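Local coordinates for glucose-6-phosphate isomerase like protein (Thermus thermophilus, PDB 1WIW) that probably isomerises phosphorylated sugars, interconverting glucose 6-phosphate or mannose 6-phosphate with fructose 6-phosphate, at residues T181-V186 / A263-Y268; F66-G71 / R116-A121; D132-E137 / V255-Y260; P165-P170 / A217-G222. One frame throughout, in Å; residues are numbered along the deposited sequence.

Contact 1 of 4, residues T181-V186 / A263-Y268; sequences TLFARV and AWTAYY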
loop_
_atom_site.group_PDB
_atom_site.type_symbol
_atom_site.label_atom_id
_atom_site.label_comp_id
_atom_site.label_asym_id
_atom_site.label_seq_id
_atom_site.Cartn_x
_atom_site.Cartn_y
_atom_site.Cartn_z
ATOM N N THR B 181 -0.153 0.098 -10.019
ATOM C CA THR B 181 -0.639 -1.037 -10.796
ATOM C C THR B 181 -0.723 -0.714 -12.287
ATOM O O THR B 181 -0.413 -1.563 -13.132
ATOM C CB THR B 181 -2.020 -1.500 -10.278
ATOM O OG1 THR B 181 -1.846 -2.197 -9.039
ATOM C CG2 THR B 181 -2.711 -2.423 -11.277
ATOM N N LEU B 182 -1.143 0.506 -12.614
ATOM C CA LEU B 182 -1.237 0.913 -14.017
ATOM C C LEU B 182 0.142 0.885 -14.676
ATOM O O LEU B 182 0.286 0.439 -15.811
ATOM C CB LEU B 182 -1.825 2.326 -14.137
ATOM C CG LEU B 182 -3.349 2.442 -14.038
ATOM C CD1 LEU B 182 -3.762 3.900 -13.913
ATOM C CD2 LEU B 182 -3.985 1.804 -15.272
ATOM N N PHE B 183 1.156 1.359 -13.960
ATOM C CA PHE B 183 2.510 1.388 -14.505
ATOM C C PHE B 183 3.147 0.014 -14.657
ATOM O O PHE B 183 4.022 -0.188 -15.503
ATOM C CB PHE B 183 3.390 2.313 -13.665
ATOM C CG PHE B 183 3.276 3.756 -14.070
ATOM C CD1 PHE B 183 4.181 4.312 -14.968
ATOM C CD2 PHE B 183 2.200 4.525 -13.643
ATOM C CE1 PHE B 183 4.014 5.613 -15.445
ATOM C CE2 PHE B 183 2.020 5.827 -14.110
ATOM C CZ PHE B 183 2.930 6.371 -15.014
ATOM N N ALA B 184 2.708 -0.939 -13.848
ATOM C CA ALA B 184 3.249 -2.284 -13.959
ATOM C C ALA B 184 2.532 -3.010 -15.096
ATOM O O ALA B 184 3.172 -3.616 -15.955
ATOM C CB ALA B 184 3.067 -3.048 -12.650
ATOM N N ARG B 185 1.206 -2.922 -15.127
ATOM C CA ARG B 185 0.471 -3.638 -16.162
ATOM C C ARG B 185 0.556 -3.058 -17.566
ATOM O O ARG B 185 0.613 -3.807 -18.543
ATOM C CB ARG B 185 -1.007 -3.806 -15.795
ATOM C CG ARG B 185 -1.614 -4.923 -16.636
ATOM C CD ARG B 185 -3.085 -4.787 -16.925
ATOM N NE ARG B 185 -3.911 -5.117 -15.779
ATOM C CZ ARG B 185 -5.067 -5.766 -15.867
ATOM N NH1 ARG B 185 -5.763 -6.020 -14.771
ATOM N NH2 ARG B 185 -5.511 -6.176 -17.048
ATOM N N VAL B 186 0.562 -1.733 -17.664
ATOM C CA VAL B 186 0.625 -1.056 -18.952
ATOM C C VAL B 186 2.053 -0.697 -19.362
ATOM O O VAL B 186 2.484 -1.025 -20.469
ATOM C CB VAL B 186 -0.239 0.220 -18.934
ATOM C CG1 VAL B 186 -0.089 0.989 -20.250
ATOM C CG2 VAL B 186 -1.697 -0.154 -18.711
ATOM N N ALA B 263 -3.087 6.519 -16.627
ATOM C CA ALA B 263 -3.219 5.358 -17.509
ATOM C C ALA B 263 -2.593 5.747 -18.844
ATOM O O ALA B 263 -1.833 4.982 -19.433
ATOM C CB ALA B 263 -4.687 4.985 -17.699
ATOM N N TRP B 264 -2.917 6.949 -19.312
ATOM C CA TRP B 264 -2.358 7.458 -20.559
ATOM C C TRP B 264 -0.843 7.617 -20.439
ATOM O O TRP B 264 -0.101 7.322 -21.373
ATOM C CB TRP B 264 -2.978 8.816 -20.909
ATOM C CG TRP B 264 -4.187 8.727 -21.802
ATOM C CD1 TRP B 264 -5.476 9.018 -21.469
ATOM C CD2 TRP B 264 -4.206 8.340 -23.183
ATOM N NE1 TRP B 264 -6.302 8.841 -22.558
ATOM C CE2 TRP B 264 -5.547 8.424 -23.623
ATOM C CE3 TRP B 264 -3.218 7.932 -24.093
ATOM C CZ2 TRP B 264 -5.930 8.114 -24.935
ATOM C CZ3 TRP B 264 -3.599 7.623 -25.404
ATOM C CH2 TRP B 264 -4.943 7.716 -25.810
ATOM N N THR B 265 -0.385 8.092 -19.282
ATOM C CA THR B 265 1.041 8.294 -19.064
ATOM C C THR B 265 1.759 6.944 -19.133
ATOM O O THR B 265 2.787 6.813 -19.797
ATOM C CB THR B 265 1.292 8.963 -17.694
ATOM O OG1 THR B 265 0.648 10.245 -17.669
ATOM C CG2 THR B 265 2.786 9.142 -17.441
ATOM N N ALA B 266 1.200 5.946 -18.454
ATOM C CA ALA B 266 1.766 4.603 -18.447
ATOM C C ALA B 266 1.802 4.056 -19.875
ATOM O O ALA B 266 2.739 3.358 -20.252
ATOM C CB ALA B 266 0.931 3.691 -17.556
ATOM N N TYR B 267 0.772 4.380 -20.657
ATOM C CA TYR B 267 0.678 3.941 -22.052
ATOM C C TYR B 267 1.876 4.459 -22.845
ATOM O O TYR B 267 2.562 3.694 -23.538
ATOM C CB TYR B 267 -0.615 4.474 -22.687
ATOM C CG TYR B 267 -0.731 4.228 -24.184
ATOM C CD1 TYR B 267 -1.125 2.984 -24.686
ATOM C CD2 TYR B 267 -0.403 5.229 -25.096
ATOM C CE1 TYR B 267 -1.186 2.744 -26.071
ATOM C CE2 TYR B 267 -0.458 5.000 -26.478
ATOM C CZ TYR B 267 -0.845 3.760 -26.957
ATOM O OH TYR B 267 -0.861 3.537 -28.321
ATOM N N TYR B 268 2.111 5.766 -22.750
ATOM C CA TYR B 268 3.227 6.400 -23.446
ATOM C C TYR B 268 4.586 5.923 -22.931
ATOM O O TYR B 268 5.532 5.798 -23.708
ATOM C CB TYR B 268 3.123 7.926 -23.336
ATOM C CG TYR B 268 1.988 8.497 -24.161
ATOM C CD1 TYR B 268 0.981 9.268 -23.570
ATOM C CD2 TYR B 268 1.899 8.231 -25.534
ATOM C CE1 TYR B 268 -0.100 9.758 -24.330
ATOM C CE2 TYR B 268 0.828 8.713 -26.300
ATOM C CZ TYR B 268 -0.167 9.470 -25.692
ATOM O OH TYR B 268 -1.244 9.905 -26.438
#
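Phe183 lays one face of its ring on Ala266: the methyl CB of Ala266 stands 4.0 Å above the ring centroid, directly on the ring normal, a CH-pi contact. At the ring's edge, close to its plane, Thr265 CG2 comes to 3.7 Å from Phe183 CZ. Thr265 turns this methyl anti to its own backbone N, while its hydroxyl bonds to Arg261 O within its own helix, leaving the methyl, not the hydroxyl, turned to the ring edge.

The small side chain of Ala266 is shared. Its CB also approaches Leu182 O at 3.7 Å and Val186 CB at 3.9 Å, between the two helices, which run at a shallow angle, axes 8.8 Å apart and crossing at -27°. Val186 has CG1 anti to its backbone N (chi1 176°), and that methyl lies 3.5 Å from Tyr267 N. On the Leu182 side, CD1 of that leucine packs over the start of 263-268, 4.0 Å from Ala263 CB.

The contact joins helices 174-185 and 251-272 inside the C-terminal SIS domain. Phe183 also meets the ring of Phe167 in the sheet. No hydrogen bond crosses between the segments; the buried joint rests on shape and dispersion, with polar ends directed elsewhere, such as Tyr267 OH to Asp13.

Contact 2 of 4, residues F66-G71 / R116-A121; sequences FLLEGG and RFLLLA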
loop_
_atom_site.group_PDB
_atom_site.type_symbol
_atom_site.label_atom_id
_atom_site.label_comp_id
_atom_site.label_asym_id
_atom_site.label_seq_id
_atom_site.Cartn_x
_atom_site.Cartn_y
_atom_site.Cartn_z
ATOM N N PHE B 66 -22.480 -6.268 -3.388
ATOM C CA PHE B 66 -21.818 -6.373 -4.678
ATOM C C PHE B 66 -20.424 -6.952 -4.483
ATOM O O PHE B 66 -19.569 -6.348 -3.835
ATOM C CB PHE B 66 -21.730 -5.001 -5.343
ATOM C CG PHE B 66 -23.058 -4.452 -5.764
ATOM C CD1 PHE B 66 -23.757 -5.023 -6.822
ATOM C CD2 PHE B 66 -23.619 -3.372 -5.094
ATOM C CE1 PHE B 66 -25.002 -4.528 -7.206
ATOM C CE2 PHE B 66 -24.865 -2.868 -5.470
ATOM C CZ PHE B 66 -25.557 -3.448 -6.527
ATOM N N LEU B 67 -20.212 -8.136 -5.042
ATOM C CA LEU B 67 -18.930 -8.824 -4.940
ATOM C C LEU B 67 -18.193 -8.583 -6.253
ATOM O O LEU B 67 -18.494 -9.220 -7.256
ATOM C CB LEU B 67 -19.182 -10.318 -4.732
ATOM C CG LEU B 67 -18.238 -11.125 -3.841
ATOM C CD1 LEU B 67 -18.087 -10.441 -2.491
ATOM C CD2 LEU B 67 -18.799 -12.537 -3.670
ATOM N N LEU B 68 -17.240 -7.653 -6.247
ATOM C CA LEU B 68 -16.488 -7.320 -7.457
ATOM C C LEU B 68 -15.293 -8.253 -7.632
ATOM O O LEU B 68 -14.180 -7.950 -7.193
ATOM C CB LEU B 68 -16.028 -5.856 -7.394
ATOM C CG LEU B 68 -17.111 -4.863 -6.948
ATOM C CD1 LEU B 68 -16.595 -3.435 -7.061
ATOM C CD2 LEU B 68 -18.356 -5.038 -7.805
ATOM N N GLU B 69 -15.538 -9.387 -8.282
ATOM C CA GLU B 69 -14.513 -10.402 -8.501
ATOM C C GLU B 69 -13.603 -10.072 -9.675
ATOM O O GLU B 69 -13.731 -10.653 -10.759
ATOM C CB GLU B 69 -15.182 -11.758 -8.725
ATOM C CG GLU B 69 -16.168 -12.110 -7.630
ATOM C CD GLU B 69 -16.827 -13.460 -7.829
ATOM O OE1 GLU B 69 -17.694 -13.816 -7.001
ATOM O OE2 GLU B 69 -16.483 -14.163 -8.804
ATOM N N GLY B 70 -12.675 -9.147 -9.439
ATOM C CA GLY B 70 -11.748 -8.722 -10.473
ATOM C C GLY B 70 -10.457 -9.514 -10.548
ATOM O O GLY B 70 -9.477 -9.047 -11.136
ATOM N N GLY B 71 -10.444 -10.694 -9.931
ATOM C CA GLY B 71 -9.270 -11.549 -9.976
ATOM C C GLY B 71 -8.340 -11.621 -8.775
ATOM O O GLY B 71 -8.385 -10.786 -7.865
ATOM N N ARG B 116 -18.307 2.662 -12.495
ATOM C CA ARG B 116 -19.473 3.139 -13.232
ATOM C C ARG B 116 -20.693 2.284 -12.889
ATOM O O ARG B 116 -21.786 2.803 -12.655
ATOM C CB ARG B 116 -19.191 3.089 -14.737
ATOM C CG ARG B 116 -20.386 3.421 -15.639
ATOM C CD ARG B 116 -19.900 3.813 -17.035
ATOM N NE ARG B 116 -20.987 4.037 -17.987
ATOM C CZ ARG B 116 -21.607 3.068 -18.656
ATOM N NH1 ARG B 116 -22.590 3.361 -19.507
ATOM N NH2 ARG B 116 -21.239 1.802 -18.480
ATOM N N PHE B 117 -20.500 0.972 -12.843
ATOM C CA PHE B 117 -21.595 0.069 -12.516
ATOM C C PHE B 117 -22.111 0.338 -11.106
ATOM O O PHE B 117 -23.320 0.452 -10.901
ATOM C CB PHE B 117 -21.145 -1.389 -12.643
ATOM C CG PHE B 117 -22.216 -2.386 -12.287
ATOM C CD1 PHE B 117 -22.306 -2.902 -10.996
ATOM C CD2 PHE B 117 -23.147 -2.797 -13.240
ATOM C CE1 PHE B 117 -23.308 -3.819 -10.659
ATOM C CE2 PHE B 117 -24.153 -3.710 -12.914
ATOM C CZ PHE B 117 -24.232 -4.222 -11.623
ATOM N N LEU B 118 -21.200 0.447 -10.140
ATOM C CA LEU B 118 -21.590 0.708 -8.752
ATOM C C LEU B 118 -22.336 2.027 -8.584
ATOM O O LEU B 118 -23.334 2.093 -7.870
ATOM C CB LEU B 118 -20.371 0.703 -7.822
ATOM C CG LEU B 118 -19.745 -0.652 -7.486
ATOM C CD1 LEU B 118 -18.644 -0.472 -6.448
ATOM C CD2 LEU B 118 -20.816 -1.585 -6.942
ATOM N N LEU B 119 -21.860 3.082 -9.237
ATOM C CA LEU B 119 -22.531 4.370 -9.118
ATOM C C LEU B 119 -23.942 4.292 -9.699
ATOM O O LEU B 119 -24.889 4.819 -9.115
ATOM C CB LEU B 119 -21.724 5.468 -9.822
ATOM C CG LEU B 119 -20.332 5.761 -9.244
ATOM C CD1 LEU B 119 -19.715 6.951 -9.969
ATOM C CD2 LEU B 119 -20.440 6.057 -7.753
ATOM N N LEU B 120 -24.083 3.629 -10.842
ATOM C CA LEU B 120 -25.388 3.487 -11.482
ATOM C C LEU B 120 -26.298 2.539 -10.704
ATOM O O LEU B 120 -27.527 2.647 -10.772
ATOM C CB LEU B 120 -25.228 2.970 -12.913
ATOM C CG LEU B 120 -24.610 3.923 -13.937
ATOM C CD1 LEU B 120 -24.370 3.192 -15.243
ATOM C CD2 LEU B 120 -25.540 5.100 -14.158
ATOM N N ALA B 121 -25.690 1.614 -9.967
ATOM C CA ALA B 121 -26.445 0.646 -9.184
ATOM C C ALA B 121 -26.895 1.217 -7.841
ATOM O O ALA B 121 -27.822 0.696 -7.216
ATOM C CB ALA B 121 -25.600 -0.604 -8.950
#
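Phe66 and Phe117 form the aromatic part of this contact. Their rings make an offset edge-to-face pair, planes at 88° and centroids 5.9 Å apart, in which Phe117 offers its edge to the face of Phe66. The closest approach is between Phe66 CE1 and Phe117 CE1, at 3.9 Å. Phe117 has CG anti to its backbone N (chi1 179°), and the ring beyond it extends toward the strand. Tyr35 adds a second edge-to-face partner for Phe66.

Strand 64-70 is an inner strand of the parallel sheet in the N-terminal SIS domain, hydrogen-bonded to 39-45 and 90-95, and helix 110-121 lies along one face of it, almost antiparallel to the strand (170°). This is the layered alpha/beta packing of a SIS domain. The two backbones stay well apart, with 11.2 Å between the segment axes, and side chains span the distance.

The aliphatic contacts fill in around the rings. Leu118 sends its two methyls to different partners: CD2 lies 3.8 Å from Phe66 CD2, the two side chains sliding past each other in opposite directions, while CD1 meets Leu68 CD1 tip to tip at 3.7 Å. One turn on from Phe117, Ala121 CB touches Phe66 CZ, also at 3.7 Å, so the phenyl ring is met by three helix residues. Ala41 on strand 39-45 packs against both Phe66 and Leu118, and Val94 on strand 90-95 against both Leu68 and Phe117.

Contact 3 of 4, residues D132-E137 / V255-Y260; sequences DEALLE and VMALWY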
loop_
_atom_site.group_PDB
_atom_site.type_symbol
_atom_site.label_atom_id
_atom_site.label_comp_id
_atom_site.label_asym_id
_atom_site.label_seq_id
_atom_site.Cartn_x
_atom_site.Cartn_y
_atom_site.Cartn_z
ATOM N N ASP B 132 -17.286 11.256 -15.711
ATOM C CA ASP B 132 -17.215 11.207 -17.170
ATOM C C ASP B 132 -16.820 12.567 -17.748
ATOM O O ASP B 132 -16.025 12.649 -18.684
ATOM C CB ASP B 132 -18.571 10.784 -17.747
ATOM C CG ASP B 132 -18.880 9.315 -17.505
ATOM O OD1 ASP B 132 -20.006 8.882 -17.830
ATOM O OD2 ASP B 132 -18.000 8.593 -16.998
ATOM N N GLU B 133 -17.386 13.636 -17.198
ATOM C CA GLU B 133 -17.075 14.982 -17.680
ATOM C C GLU B 133 -15.590 15.285 -17.508
ATOM O O GLU B 133 -14.952 15.838 -18.401
ATOM C CB GLU B 133 -17.918 16.017 -16.928
ATOM C CG GLU B 133 -19.377 16.029 -17.362
ATOM C CD GLU B 133 -20.271 16.834 -16.436
ATOM O OE1 GLU B 133 -21.428 17.103 -16.825
ATOM O OE2 GLU B 133 -19.828 17.186 -15.320
ATOM N N ALA B 134 -15.048 14.912 -16.356
ATOM C CA ALA B 134 -13.639 15.130 -16.056
ATOM C C ALA B 134 -12.742 14.320 -16.998
ATOM O O ALA B 134 -11.739 14.826 -17.505
ATOM C CB ALA B 134 -13.358 14.754 -14.608
ATOM N N LEU B 135 -13.102 13.063 -17.236
ATOM C CA LEU B 135 -12.303 12.230 -18.124
ATOM C C LEU B 135 -12.381 12.708 -19.568
ATOM O O LEU B 135 -11.393 12.639 -20.292
ATOM C CB LEU B 135 -12.730 10.760 -18.023
ATOM C CG LEU B 135 -11.926 9.927 -17.006
ATOM C CD1 LEU B 135 -12.019 10.545 -15.620
ATOM C CD2 LEU B 135 -12.454 8.490 -16.984
ATOM N N LEU B 136 -13.543 13.203 -19.989
ATOM C CA LEU B 136 -13.683 13.688 -21.359
ATOM C C LEU B 136 -12.856 14.960 -21.532
ATOM O O LEU B 136 -12.297 15.206 -22.601
ATOM C CB LEU B 136 -15.154 13.959 -21.694
ATOM C CG LEU B 136 -16.082 12.741 -21.801
ATOM C CD1 LEU B 136 -17.507 13.231 -22.002
ATOM C CD2 LEU B 136 -15.655 11.838 -22.964
ATOM N N GLU B 137 -12.768 15.766 -20.477
ATOM C CA GLU B 137 -11.975 16.986 -20.541
ATOM C C GLU B 137 -10.507 16.578 -20.645
ATOM O O GLU B 137 -9.776 17.067 -21.507
ATOM C CB GLU B 137 -12.216 17.851 -19.291
ATOM C CG GLU B 137 -11.454 19.175 -19.286
ATOM C CD GLU B 137 -12.131 20.254 -18.448
ATOM O OE1 GLU B 137 -13.285 20.629 -18.764
ATOM O OE2 GLU B 137 -11.515 20.740 -17.471
ATOM N N VAL B 255 -10.054 12.158 -8.410
ATOM C CA VAL B 255 -9.298 10.915 -8.278
ATOM C C VAL B 255 -9.291 10.153 -9.602
ATOM O O VAL B 255 -8.243 9.743 -10.087
ATOM C CB VAL B 255 -9.891 10.010 -7.168
ATOM C CG1 VAL B 255 -9.329 8.585 -7.282
ATOM C CG2 VAL B 255 -9.549 10.590 -5.795
HETATM N N MSE B 256 -10.468 9.979 -10.190
HETATM C CA MSE B 256 -10.586 9.256 -11.448
HETATM C C MSE B 256 -9.861 9.976 -12.594
HETATM O O MSE B 256 -9.282 9.330 -13.473
HETATM C CB MSE B 256 -12.064 9.046 -11.770
HETATM C CG MSE B 256 -12.448 7.601 -12.084
HETATM SE SE MSE B 256 -11.710 6.254 -10.882
HETATM C CE MSE B 256 -12.563 6.823 -9.243
ATOM N N ALA B 257 -9.886 11.308 -12.585
ATOM C CA ALA B 257 -9.200 12.084 -13.617
ATOM C C ALA B 257 -7.699 11.859 -13.492
ATOM O O ALA B 257 -6.998 11.728 -14.494
ATOM C CB ALA B 257 -9.522 13.573 -13.476
ATOM N N LEU B 258 -7.203 11.819 -12.258
ATOM C CA LEU B 258 -5.780 11.581 -12.028
ATOM C C LEU B 258 -5.453 10.176 -12.520
ATOM O O LEU B 258 -4.481 9.969 -13.239
ATOM C CB LEU B 258 -5.443 11.699 -10.537
ATOM C CG LEU B 258 -5.368 13.110 -9.942
ATOM C CD1 LEU B 258 -5.331 13.024 -8.424
ATOM C CD2 LEU B 258 -4.136 13.842 -10.471
ATOM N N TRP B 259 -6.274 9.212 -12.121
ATOM C CA TRP B 259 -6.094 7.818 -12.528
ATOM C C TRP B 259 -6.055 7.703 -14.058
ATOM O O TRP B 259 -5.195 7.020 -14.613
ATOM C CB TRP B 259 -7.242 6.972 -11.969
ATOM C CG TRP B 259 -7.222 5.533 -12.398
ATOM C CD1 TRP B 259 -6.524 4.510 -11.824
ATOM C CD2 TRP B 259 -7.928 4.967 -13.507
ATOM N NE1 TRP B 259 -6.753 3.336 -12.511
ATOM C CE2 TRP B 259 -7.609 3.592 -13.550
ATOM C CE3 TRP B 259 -8.802 5.491 -14.472
ATOM C CZ2 TRP B 259 -8.133 2.727 -14.526
ATOM C CZ3 TRP B 259 -9.325 4.631 -15.443
ATOM C CH2 TRP B 259 -8.986 3.265 -15.459
ATOM N N TYR B 260 -6.991 8.369 -14.733
ATOM C CA TYR B 260 -7.067 8.332 -16.198
ATOM C C TYR B 260 -5.823 8.936 -16.860
ATOM O O TYR B 260 -5.280 8.368 -17.807
ATOM C CB TYR B 260 -8.317 9.078 -16.677
ATOM C CG TYR B 260 -8.581 9.004 -18.175
ATOM C CD1 TYR B 260 -8.854 7.784 -18.798
ATOM C CD2 TYR B 260 -8.605 10.157 -18.956
ATOM C CE1 TYR B 260 -9.153 7.713 -20.163
ATOM C CE2 TYR B 260 -8.901 10.100 -20.331
ATOM C CZ TYR B 260 -9.177 8.876 -20.922
ATOM O OH TYR B 260 -9.495 8.809 -22.262
#
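Leu135 crosses the ring of Tyr260 obliquely and covers one of its faces. Its branch point CG sits 4.1 Å from the ring centroid, 28° off the normal, a CH-pi contact displaced toward the CB end of the ring, where Leu135 CG is 3.7 Å from Tyr260 CG. Tyr260 holds its own CG anti to the backbone N (chi1 -175°); the ring beyond lies against helix 125-139, its CE2 3.6 Å from Leu135 O.

The other end of Leu135 dips against the opposing backbone: CD1 lies 3.7 Å from Met256 O and 3.8 Å from Ala257 CA. Beside it the helices touch through two methyls, Ala134 CB to Ala257 CB at 4.2 Å. Small residues here let the segment axes come within 8.8 Å, crossing at -32°. Met256, a selenomethionine, bends away at its end.

Tyr260 hydrogen-bonds through OH to Leu21 O, and its ring meets Trp264 edge-to-face one turn on. Helix 125-139 thereby packs along the first half of helix 251-272, with helix 110-121 adjoining through Tyr112 and Leu115, and helix 174-185 meeting Trp259 and Leu258.

Contact 4 of 4, residues P165-P170 / A217-G222; sequences PLFYSP and AAVLLG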
loop_
_atom_site.group_PDB
_atom_site.type_symbol
_atom_site.label_atom_id
_atom_site.label_comp_id
_atom_site.label_asym_id
_atom_site.label_seq_id
_atom_site.Cartn_x
_atom_site.Cartn_y
_atom_site.Cartn_z
ATOM N N PRO B 165 9.543 5.940 -10.453
ATOM C CA PRO B 165 8.520 6.859 -9.951
ATOM C C PRO B 165 7.987 6.545 -8.561
ATOM O O PRO B 165 7.781 5.387 -8.190
ATOM C CB PRO B 165 7.434 6.804 -11.032
ATOM C CG PRO B 165 7.591 5.447 -11.615
ATOM C CD PRO B 165 9.085 5.236 -11.663
ATOM N N LEU B 166 7.786 7.609 -7.793
ATOM C CA LEU B 166 7.257 7.523 -6.442
ATOM C C LEU B 166 5.944 8.299 -6.467
ATOM O O LEU B 166 5.950 9.528 -6.547
ATOM C CB LEU B 166 8.242 8.157 -5.454
ATOM C CG LEU B 166 7.774 8.433 -4.020
ATOM C CD1 LEU B 166 7.179 7.181 -3.400
ATOM C CD2 LEU B 166 8.959 8.945 -3.201
ATOM N N PHE B 167 4.824 7.579 -6.414
ATOM C CA PHE B 167 3.504 8.201 -6.458
ATOM C C PHE B 167 2.934 8.487 -5.074
ATOM O O PHE B 167 2.903 7.604 -4.213
ATOM C CB PHE B 167 2.517 7.311 -7.218
ATOM C CG PHE B 167 2.942 6.985 -8.621
ATOM C CD1 PHE B 167 3.346 5.700 -8.959
ATOM C CD2 PHE B 167 2.923 7.958 -9.609
ATOM C CE1 PHE B 167 3.722 5.388 -10.267
ATOM C CE2 PHE B 167 3.298 7.658 -10.919
ATOM C CZ PHE B 167 3.697 6.368 -11.246
ATOM N N TYR B 168 2.475 9.722 -4.877
ATOM C CA TYR B 168 1.887 10.154 -3.608
ATOM C C TYR B 168 0.574 10.892 -3.905
ATOM O O TYR B 168 0.572 11.909 -4.596
ATOM C CB TYR B 168 2.853 11.083 -2.866
ATOM C CG TYR B 168 2.339 11.575 -1.529
ATOM C CD1 TYR B 168 2.499 12.908 -1.149
ATOM C CD2 TYR B 168 1.672 10.716 -0.653
ATOM C CE1 TYR B 168 2.002 13.376 0.072
ATOM C CE2 TYR B 168 1.173 11.175 0.567
ATOM C CZ TYR B 168 1.340 12.507 0.919
ATOM O OH TYR B 168 0.821 12.972 2.108
ATOM N N SER B 169 -0.536 10.362 -3.390
ATOM C CA SER B 169 -1.858 10.946 -3.609
ATOM C C SER B 169 -2.606 11.219 -2.306
ATOM O O SER B 169 -3.439 10.421 -1.873
ATOM C CB SER B 169 -2.703 10.019 -4.483
ATOM O OG SER B 169 -2.860 8.745 -3.873
ATOM N N PRO B 170 -2.325 12.366 -1.677
ATOM C CA PRO B 170 -2.938 12.803 -0.417
ATOM C C PRO B 170 -4.470 12.846 -0.434
ATOM O O PRO B 170 -5.113 12.464 0.543
ATOM C CB PRO B 170 -2.348 14.200 -0.209
ATOM C CG PRO B 170 -1.045 14.142 -0.914
ATOM C CD PRO B 170 -1.370 13.373 -2.169
ATOM N N ALA B 217 11.678 9.671 -9.079
ATOM C CA ALA B 217 10.885 10.704 -9.729
ATOM C C ALA B 217 9.623 10.813 -8.879
ATOM O O ALA B 217 8.742 9.952 -8.940
ATOM C CB ALA B 217 10.528 10.292 -11.152
ATOM N N ALA B 218 9.547 11.853 -8.062
ATOM C CA ALA B 218 8.380 12.036 -7.216
ATOM C C ALA B 218 7.219 12.534 -8.064
ATOM O O ALA B 218 7.379 13.450 -8.872
ATOM C CB ALA B 218 8.686 13.025 -6.107
ATOM N N VAL B 219 6.058 11.913 -7.893
ATOM C CA VAL B 219 4.872 12.317 -8.644
ATOM C C VAL B 219 3.765 12.610 -7.647
ATOM O O VAL B 219 3.156 11.692 -7.100
ATOM C CB VAL B 219 4.404 11.208 -9.609
ATOM C CG1 VAL B 219 3.209 11.690 -10.412
ATOM C CG2 VAL B 219 5.538 10.815 -10.540
ATOM N N LEU B 220 3.521 13.892 -7.396
ATOM C CA LEU B 220 2.486 14.285 -6.448
ATOM C C LEU B 220 1.154 14.372 -7.189
ATOM O O LEU B 220 0.974 15.202 -8.075
ATOM C CB LEU B 220 2.847 15.627 -5.805
ATOM C CG LEU B 220 4.271 15.690 -5.235
ATOM C CD1 LEU B 220 4.511 17.035 -4.572
ATOM C CD2 LEU B 220 4.484 14.559 -4.235
ATOM N N LEU B 221 0.231 13.495 -6.822
ATOM C CA LEU B 221 -1.074 13.434 -7.460
ATOM C C LEU B 221 -2.163 14.247 -6.761
ATOM O O LEU B 221 -2.607 13.896 -5.668
ATOM C CB LEU B 221 -1.518 11.966 -7.553
ATOM C CG LEU B 221 -0.598 11.063 -8.373
ATOM C CD1 LEU B 221 -0.943 9.605 -8.134
ATOM C CD2 LEU B 221 -0.743 11.428 -9.842
ATOM N N GLY B 222 -2.589 15.335 -7.391
ATOM C CA GLY B 222 -3.662 16.134 -6.818
ATOM C C GLY B 222 -3.309 17.209 -5.802
ATOM O O GLY B 222 -2.163 17.328 -5.379
#
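Two neighbouring strands of the parallel sheet in the C-terminal SIS domain, 164-168 and 216-221, pair here in register from Pro165 opposite Ala217 to Tyr168 opposite Leu220. Four backbone hydrogen bonds join them: Leu166 N to Ala217 O (2.8 Å), Val219 N to Leu166 O (2.7 Å), Tyr168 N to Val219 O (3.0 Å) and Leu221 N to Tyr168 O (2.8 Å). All are nearly straight, with N-H...O angles from 162° to 169°. Leu166 and Tyr168 thus each give and accept one, the alternation of a parallel ladder, and CA-H...O contacts such as Pro165 CA to Ala217 O support it.

On one face of the sheet Phe167 and Val219 lie side by side, pointing the same way, with Phe167 CD2 3.6 Å from Val219 CB. On the other, Tyr168 has CG anti to its backbone N (chi1 -179°), and Leu220 CD2 comes to its ring edge, 4.0 Å from Tyr168 CD1. Pro170 CG of the same segment lies over one face of that ring, offset toward the rim. Beyond the ladder, Ser169 CB packs on Leu221 CB at 3.8 Å. Gly222 then opens a glycine-rich turn into helix 225-234, resembling a Rossmann-type strand-turn-helix.

Strand 240-244 continues the sheet beyond 216-221. Helices 174-185 and 251-272 cover the Phe167 and Val219 face through Val179 and Met262, while Phe202 of helix 198-204 meets Tyr168 on the other.

How the contacts relate
Helix 251-272 is shared by contacts 1 and 3, whose centres are 15 Å apart and which meet where Leu182 CD1 lies 3.4 Å from Trp259 NE1. Contact 4 supplies the sheet beneath. It touches contact 1 through Phe183 CE2 and Phe167 CZ, 3.4 Å apart, and contact 3 through Leu258 CD1 and Gly222 N at 3.7 Å. Contact 2 belongs to the N-terminal SIS domain and touches none of the others; its centre is 27 Å from that of contact 4, across the middle of the chain. Helix 125-139 of contact 3 directly follows helix 110-121 of contact 2, linking the two halves along the chain.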